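Local atomic coordinates of Alpha/beta hydrolase fold-3 domain protein (Sulfolobus islandicus, PDB entry 5LK6), a protein that probably hydrolyses carboxylic esters, as a thermostable lipase or carboxylesterase built on the alpha/beta hydrolase fold. Residues A[48-51]-A[56-59]; A[5-10]-A[281-286]. All coordinates share one frame; numbering follows the deposited sequence.

Contact 1. Residues A[48-51]-A[56-59]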
ATOM      1  N   ASP A  48      -5.277  21.950  21.845  1.00 39.14           N
ATOM      2  CA  ASP A  48      -6.129  21.003  22.540  1.00 36.72           C
ATOM      3  C   ASP A  48      -7.505  21.611  22.681  1.00 35.21           C
ATOM      4  O   ASP A  48      -7.608  22.769  22.888  1.00 41.23           O
ATOM      5  CB  ASP A  48      -5.533  20.640  23.880  1.00 35.75           C
ATOM      6  CG  ASP A  48      -4.243  19.814  23.742  1.00 41.12           C
ATOM      7  OD1 ASP A  48      -4.210  18.862  22.918  1.00 46.09           O
ATOM      8  OD2 ASP A  48      -3.257  20.072  24.483  1.00 44.65           O
ATOM      9  N   ILE A  49      -8.559  20.829  22.495  1.00 35.22           N
ATOM     10  CA  ILE A  49      -9.908  21.299  22.680  1.00 35.89           C
ATOM     11  C   ILE A  49     -10.734  20.360  23.590  1.00 37.27           C
ATOM     12  O   ILE A  49     -10.180  19.362  24.129  1.00 36.36           O
ATOM     13  CB  ILE A  49     -10.593  21.577  21.330  1.00 36.34           C
ATOM     14  CG1 ILE A  49     -10.926  20.304  20.558  1.00 37.81           C
ATOM     15  CG2 ILE A  49      -9.711  22.456  20.500  1.00 37.38           C
ATOM     16  CD1 ILE A  49     -11.859  20.533  19.395  1.00 36.49           C
ATOM     17  N   LYS A  50     -12.008  20.750  23.790  1.00 35.40           N
ATOM     18  CA  LYS A  50     -12.965  20.096  24.685  1.00 39.51           C
ATOM     19  C   LYS A  50     -14.240  19.949  23.912  1.00 37.98           C
ATOM     20  O   LYS A  50     -14.853  20.948  23.593  1.00 38.39           O
ATOM     21  CB  LYS A  50     -13.315  20.965  25.901  1.00 44.85           C
ATOM     22  CG  LYS A  50     -12.180  21.340  26.820  1.00 46.88           C
ATOM     23  CD  LYS A  50     -11.651  20.164  27.593  1.00 50.48           C
ATOM     24  CE  LYS A  50     -11.012  20.665  28.880  1.00 57.43           C
ATOM     25  NZ  LYS A  50      -9.859  19.831  29.301  1.00 59.34           N
ATOM     26  N   ILE A  51     -14.655  18.722  23.631  1.00 36.79           N
ATOM     27  CA  ILE A  51     -15.813  18.485  22.804  1.00 35.81           C
ATOM     28  C   ILE A  51     -16.942  18.130  23.758  1.00 36.94           C
ATOM     29  O   ILE A  51     -16.758  17.270  24.601  1.00 35.87           O
ATOM     30  CB  ILE A  51     -15.546  17.347  21.800  1.00 33.22           C
ATOM     31  CG1 ILE A  51     -14.389  17.748  20.874  1.00 31.24           C
ATOM     32  CG2 ILE A  51     -16.810  17.027  21.008  1.00 31.91           C
ATOM     33  CD1 ILE A  51     -14.187  16.776  19.724  1.00 30.51           C
ATOM     34  N   ALA A  56     -19.655  12.783  28.447  1.00 42.65           N
ATOM     35  CA  ALA A  56     -18.450  13.312  29.041  1.00 43.83           C
ATOM     36  C   ALA A  56     -17.957  14.508  28.276  1.00 42.98           C
ATOM     37  O   ALA A  56     -18.387  14.774  27.170  1.00 47.08           O
ATOM     38  CB  ALA A  56     -17.375  12.239  29.060  1.00 46.45           C
ATOM     39  N   ASN A  57     -17.025  15.202  28.885  1.00 44.50           N
ATOM     40  CA  ASN A  57     -16.300  16.238  28.226  1.00 47.81           C
ATOM     41  C   ASN A  57     -15.022  15.638  27.608  1.00 42.61           C
ATOM     42  O   ASN A  57     -14.043  15.334  28.312  1.00 42.86           O
ATOM     43  CB  ASN A  57     -15.995  17.374  29.204  1.00 55.82           C
ATOM     44  CG  ASN A  57     -16.108  18.714  28.536  1.00 70.57           C
ATOM     45  OD1 ASN A  57     -15.099  19.330  28.170  1.00 82.45           O
ATOM     46  ND2 ASN A  57     -17.349  19.140  28.284  1.00 68.29           N
ATOM     47  N   ILE A  58     -15.045  15.524  26.277  1.00 35.80           N
ATOM     48  CA  ILE A  58     -14.048  14.773  25.477  1.00 33.22           C
ATOM     49  C   ILE A  58     -12.845  15.600  24.958  1.00 32.35           C
ATOM     50  O   ILE A  58     -12.995  16.446  24.052  1.00 31.35           O
ATOM     51  CB  ILE A  58     -14.728  14.105  24.241  1.00 28.75           C
ATOM     52  CG1 ILE A  58     -15.913  13.257  24.657  1.00 26.43           C
ATOM     53  CG2 ILE A  58     -13.739  13.249  23.488  1.00 30.07           C
ATOM     54  CD1 ILE A  58     -16.930  13.154  23.553  1.00 27.19           C
ATOM     55  N   ASN A  59     -11.654  15.320  25.478  1.00 30.60           N
ATOM     56  CA  ASN A  59     -10.468  15.944  24.943  1.00 31.80           C
ATOM     57  C   ASN A  59     -10.105  15.440  23.564  1.00 32.64           C
ATOM     58  O   ASN A  59     -10.255  14.272  23.273  1.00 32.22           O
ATOM     59  CB  ASN A  59      -9.302  15.735  25.844  1.00 34.99           C
ATOM     60  CG  ASN A  59      -9.485  16.425  27.152  1.00 38.65           C
ATOM     61  OD1 ASN A  59     -10.380  17.263  27.332  1.00 42.66           O
ATOM     62  ND2 ASN A  59      -8.667  16.061  28.086  1.00 39.92           N
TER

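Contact 2. Residues A[5-10]-A[281-286]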
ATOM      1  N   PRO A   5      13.627  -9.594   8.830  1.00 28.81           N
ATOM      2  CA  PRO A   5      14.723  -9.737   9.817  1.00 29.07           C
ATOM      3  C   PRO A   5      14.874  -8.614  10.830  1.00 28.19           C
ATOM      4  O   PRO A   5      15.134  -8.907  11.974  1.00 25.84           O
ATOM      5  CB  PRO A   5      15.965  -9.821   8.925  1.00 27.68           C
ATOM      6  CG  PRO A   5      15.441 -10.669   7.775  1.00 29.74           C
ATOM      7  CD  PRO A   5      14.029 -10.176   7.522  1.00 29.74           C
ATOM      8  N   ARG A   6      14.705  -7.361  10.419  1.00 28.57           N
ATOM      9  CA  ARG A   6      14.853  -6.227  11.336  1.00 29.31           C
ATOM     10  C   ARG A   6      13.865  -6.410  12.528  1.00 27.71           C
ATOM     11  O   ARG A   6      14.149  -6.017  13.657  1.00 26.31           O
ATOM     12  CB  ARG A   6      14.591  -4.897  10.600  1.00 32.34           C
ATOM     13  CG  ARG A   6      15.725  -4.315   9.751  1.00 40.32           C
ATOM     14  CD  ARG A   6      15.345  -3.683   8.365  1.00 46.61           C
ATOM     15  NE  ARG A   6      15.451  -4.699   7.283  1.00 51.54           N
ATOM     16  CZ  ARG A   6      16.358  -4.769   6.280  1.00 50.92           C
ATOM     17  NH1 ARG A   6      17.292  -3.801   6.092  1.00 39.45           N
ATOM     18  NH2 ARG A   6      16.324  -5.857   5.428  1.00 47.30           N
ATOM     19  N   ILE A   7      12.692  -6.976  12.251  1.00 25.70           N
ATOM     20  CA  ILE A   7      11.624  -7.106  13.238  1.00 25.68           C
ATOM     21  C   ILE A   7      11.868  -8.335  14.124  1.00 26.07           C
ATOM     22  O   ILE A   7      11.584  -8.293  15.305  1.00 27.03           O
ATOM     23  CB  ILE A   7      10.227  -7.148  12.559  1.00 25.43           C
ATOM     24  CG1 ILE A   7       9.995  -5.871  11.693  1.00 25.06           C
ATOM     25  CG2 ILE A   7       9.125  -7.355  13.602  1.00 24.48           C
ATOM     26  CD1 ILE A   7       8.683  -5.869  10.916  1.00 23.27           C
ATOM     27  N   LYS A   8      12.428  -9.407  13.580  1.00 28.66           N
ATOM     28  CA  LYS A   8      12.888 -10.528  14.398  1.00 32.32           C
ATOM     29  C   LYS A   8      13.983 -10.088  15.394  1.00 33.07           C
ATOM     30  O   LYS A   8      13.889 -10.410  16.552  1.00 37.46           O
ATOM     31  CB  LYS A   8      13.351 -11.723  13.542  1.00 35.05           C
ATOM     32  CG  LYS A   8      13.136 -13.066  14.226  1.00 43.46           C
ATOM     33  CD  LYS A   8      13.497 -14.279  13.358  1.00 51.52           C
ATOM     34  CE  LYS A   8      14.910 -14.795  13.693  1.00 59.84           C
ATOM     35  NZ  LYS A   8      15.547 -15.747  12.727  1.00 63.04           N
ATOM     36  N   GLU A   9      14.997  -9.352  14.936  1.00 36.34           N
ATOM     37  CA  GLU A   9      16.037  -8.752  15.784  1.00 40.18           C
ATOM     38  C   GLU A   9      15.310  -7.951  16.878  1.00 37.84           C
ATOM     39  O   GLU A   9      15.643  -8.056  18.058  1.00 37.07           O
ATOM     40  CB  GLU A   9      16.957  -7.792  14.993  1.00 48.86           C
ATOM     41  CG  GLU A   9      18.483  -7.951  15.121  1.00 64.30           C
ATOM     42  CD  GLU A   9      19.171  -8.535  13.838  1.00 79.47           C
ATOM     43  OE1 GLU A   9      19.904  -9.547  14.004  1.00 86.96           O
ATOM     44  OE2 GLU A   9      18.996  -8.026  12.671  1.00 75.39           O
ATOM     45  N   LEU A  10      14.315  -7.162  16.476  1.00 31.96           N
ATOM     46  CA  LEU A  10      13.622  -6.299  17.403  1.00 31.40           C
ATOM     47  C   LEU A  10      12.889  -7.104  18.475  1.00 32.34           C
ATOM     48  O   LEU A  10      13.059  -6.853  19.676  1.00 32.18           O
ATOM     49  CB  LEU A  10      12.638  -5.420  16.676  1.00 32.26           C
ATOM     50  CG  LEU A  10      12.167  -4.260  17.500  1.00 32.57           C
ATOM     51  CD1 LEU A  10      13.351  -3.338  17.759  1.00 31.92           C
ATOM     52  CD2 LEU A  10      11.032  -3.558  16.768  1.00 32.47           C
ATOM     53  N   PRO A 281       9.754   4.633  13.021  1.00 30.04           N
ATOM     54  CA  PRO A 281      11.207   4.832  12.905  1.00 30.85           C
ATOM     55  C   PRO A 281      12.023   3.561  12.889  1.00 30.74           C
ATOM     56  O   PRO A 281      13.060   3.533  12.272  1.00 33.69           O
ATOM     57  CB  PRO A 281      11.573   5.670  14.141  1.00 31.53           C
ATOM     58  CG  PRO A 281      10.302   6.194  14.667  1.00 30.20           C
ATOM     59  CD  PRO A 281       9.260   5.180  14.299  1.00 31.03           C
ATOM     60  N   LEU A 282      11.559   2.528  13.568  1.00 31.71           N
ATOM     61  CA  LEU A 282      12.221   1.224  13.587  1.00 30.71           C
ATOM     62  C   LEU A 282      11.741   0.286  12.474  1.00 29.58           C
ATOM     63  O   LEU A 282      12.386  -0.670  12.160  1.00 28.45           O
ATOM     64  CB  LEU A 282      11.909   0.543  14.927  1.00 33.04           C
ATOM     65  CG  LEU A 282      12.775   0.736  16.175  1.00 35.67           C
ATOM     66  CD1 LEU A 282      13.653   1.981  16.106  1.00 35.82           C
ATOM     67  CD2 LEU A 282      11.896   0.711  17.437  1.00 35.21           C
ATOM     68  N   ILE A 283      10.552   0.508  11.953  1.00 29.95           N
ATOM     69  CA  ILE A 283       9.922  -0.407  10.998  1.00 27.95           C
ATOM     70  C   ILE A 283       9.537   0.470   9.809  1.00 26.73           C
ATOM     71  O   ILE A 283       8.445   1.041   9.787  1.00 25.41           O
ATOM     72  CB  ILE A 283       8.683  -1.093  11.663  1.00 25.28           C
ATOM     73  CG1 ILE A 283       9.110  -1.891  12.873  1.00 25.23           C
ATOM     74  CG2 ILE A 283       7.986  -2.013  10.700  1.00 25.08           C
ATOM     75  CD1 ILE A 283       7.989  -2.658  13.566  1.00 26.55           C
ATOM     76  N   GLU A 284      10.474   0.626   8.881  1.00 27.97           N
ATOM     77  CA  GLU A 284      10.337   1.498   7.704  1.00 30.13           C
ATOM     78  C   GLU A 284       8.977   1.315   6.989  1.00 26.00           C
ATOM     79  O   GLU A 284       8.396   2.275   6.501  1.00 27.68           O
ATOM     80  CB  GLU A 284      11.595   1.334   6.751  1.00 40.22           C
ATOM     81  CG  GLU A 284      11.572   1.844   5.256  1.00 48.11           C
ATOM     82  CD  GLU A 284      12.037   3.324   5.017  1.00 60.18           C
ATOM     83  OE1 GLU A 284      12.362   4.016   6.039  1.00 60.31           O
ATOM     84  OE2 GLU A 284      12.082   3.802   3.807  1.00 56.78           O
ATOM     85  N   GLN A 285       8.429   0.112   6.969  1.00 22.62           N
ATOM     86  CA  GLN A 285       7.176  -0.121   6.251  1.00 21.07           C
ATOM     87  C   GLN A 285       6.058   0.750   6.816  1.00 19.26           C
ATOM     88  O   GLN A 285       5.112   1.091   6.117  1.00 16.93           O
ATOM     89  CB  GLN A 285       6.727  -1.602   6.297  1.00 21.81           C
ATOM     90  CG  GLN A 285       7.606  -2.646   5.621  1.00 20.78           C
ATOM     91  CD  GLN A 285       8.665  -3.189   6.520  1.00 21.59           C
ATOM     92  OE1 GLN A 285       9.093  -2.532   7.451  1.00 23.78           O
ATOM     93  NE2 GLN A 285       9.139  -4.374   6.221  1.00 23.87           N
ATOM     94  N   GLY A 286       6.156   1.074   8.091  1.00 19.14           N
ATOM     95  CA  GLY A 286       5.254   2.024   8.703  1.00 20.93           C
ATOM     96  C   GLY A 286       5.191   3.377   8.014  1.00 20.78           C
ATOM     97  O   GLY A 286       4.092   3.945   7.838  1.00 19.34           O
TER

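Contact 1. Residues A[48-51]-A[56-59]
K50 and N59 stand side by side on one face of the two-stranded ribbon and point the same way, the two facing each other as an antiparallel non-hydrogen-bonded pair. The lysine does not run straight out. Its chain bends at chi2 (-69°) and again near its end, which lays CD 3.2 Å from N59 OD1 and leaves NZ 3.3 Å from that same oxygen. Because CD lies as near that oxygen as NZ does, the amide oxygen rests against the flank of the lysine, and the hydrogen bond from NZ is weak. N57 reaches the same lysine from another direction: its side chain crosses that of K50 at about a right angle, and N57 OD1 comes 3.3 Å from K50 CB. With an alanine in place of N59 the carboxamide is gone, and the end of K50 would probably lose both its weak acceptor and the oxygen against its CD, and be freer to swing. These two segments belong to the hairpin of strands 46-52 and 57-63, the antiparallel start of the alpha/beta hydrolase sheet, with 46-52 as its outermost strand on this side. I51 and I58 form the hydrogen-bonded pair on the opposite face. I51 N donates to I58 O over 2.8 Å from a position tilted out of the carbonyl plane, while I58 N returns a bond of 3.0 Å to I51 O, lying in the carbonyl plane. Between these bonds the two isoleucines meet at their branch points, CB to CB 4.1 Å. One step along, N59 CA directs a CA-H...O contact at I49 O, 3.5 Å away. Helix 120-133 covers this isoleucine face, with A128 and W131 against I51 and D124 against I58. Away from the turn, D48 OD1 makes a salt bridge to R61 NE.

Contact 2. Residues A[5-10]-A[281-286]
I7 makes the first touch from helix 5-12, setting its CD1 3.9 Å from I283 CG2. R6, just before it, is held from outside the two segments: its NE forms a salt bridge with OD1 of D4, whose OD2 accepts a hydrogen bond from Q285 NE2, and R6 NH1 donates to G261 O of the second subunit. The side chains of I7 and I283 cross at about a right angle, so methyl meets methyl instead of one chain lying along the other. I7 gets there by extension: CG1 stands anti to its carbonyl carbon and chi2 is nearly straight at 176°, carrying CD1 well away from the helix backbone. Three residues on, L10 presents its side chain to the same strip of chain, with L10 CD1 4.3 Å from L282 CD2, a looser and more exposed packing. I7 and L10 lie on one side of the helix, and its turn between them is held by backbone bonds from E9 N to P5 O and from L10 N to R6 O, both 3.0 Å. In the other segment, G286 N donates to I283 O at 2.8 Å, and E284 takes a salt bridge from R299 of the second subunit. The N-terminal helix lies against the lead-in to helix 285-302, with strand 272-273 packing on I7 through V272 and I273.

How the contacts relate
Both contacts are partly buried, and they sit on opposite sides of the chain's centre, their centres about 35 Å apart, sharing no element. Contact 1 is local: it joins neighbouring strands of one hairpin at the edge of the central sheet, and its chemistry is mixed, with paired backbone bonds, an apolar face under a helix and a polar face. Contact 2 brings the N-terminus to the region before the C-terminal helix, closing a loop of 270 residues within which contact 1 is nested. Its touches across the segments are purely apolar; of the charged groups around it, E284 and R6 reach the second subunit, which contact 1 does not touch, while D4 ties R6 and Q285 together within the chain.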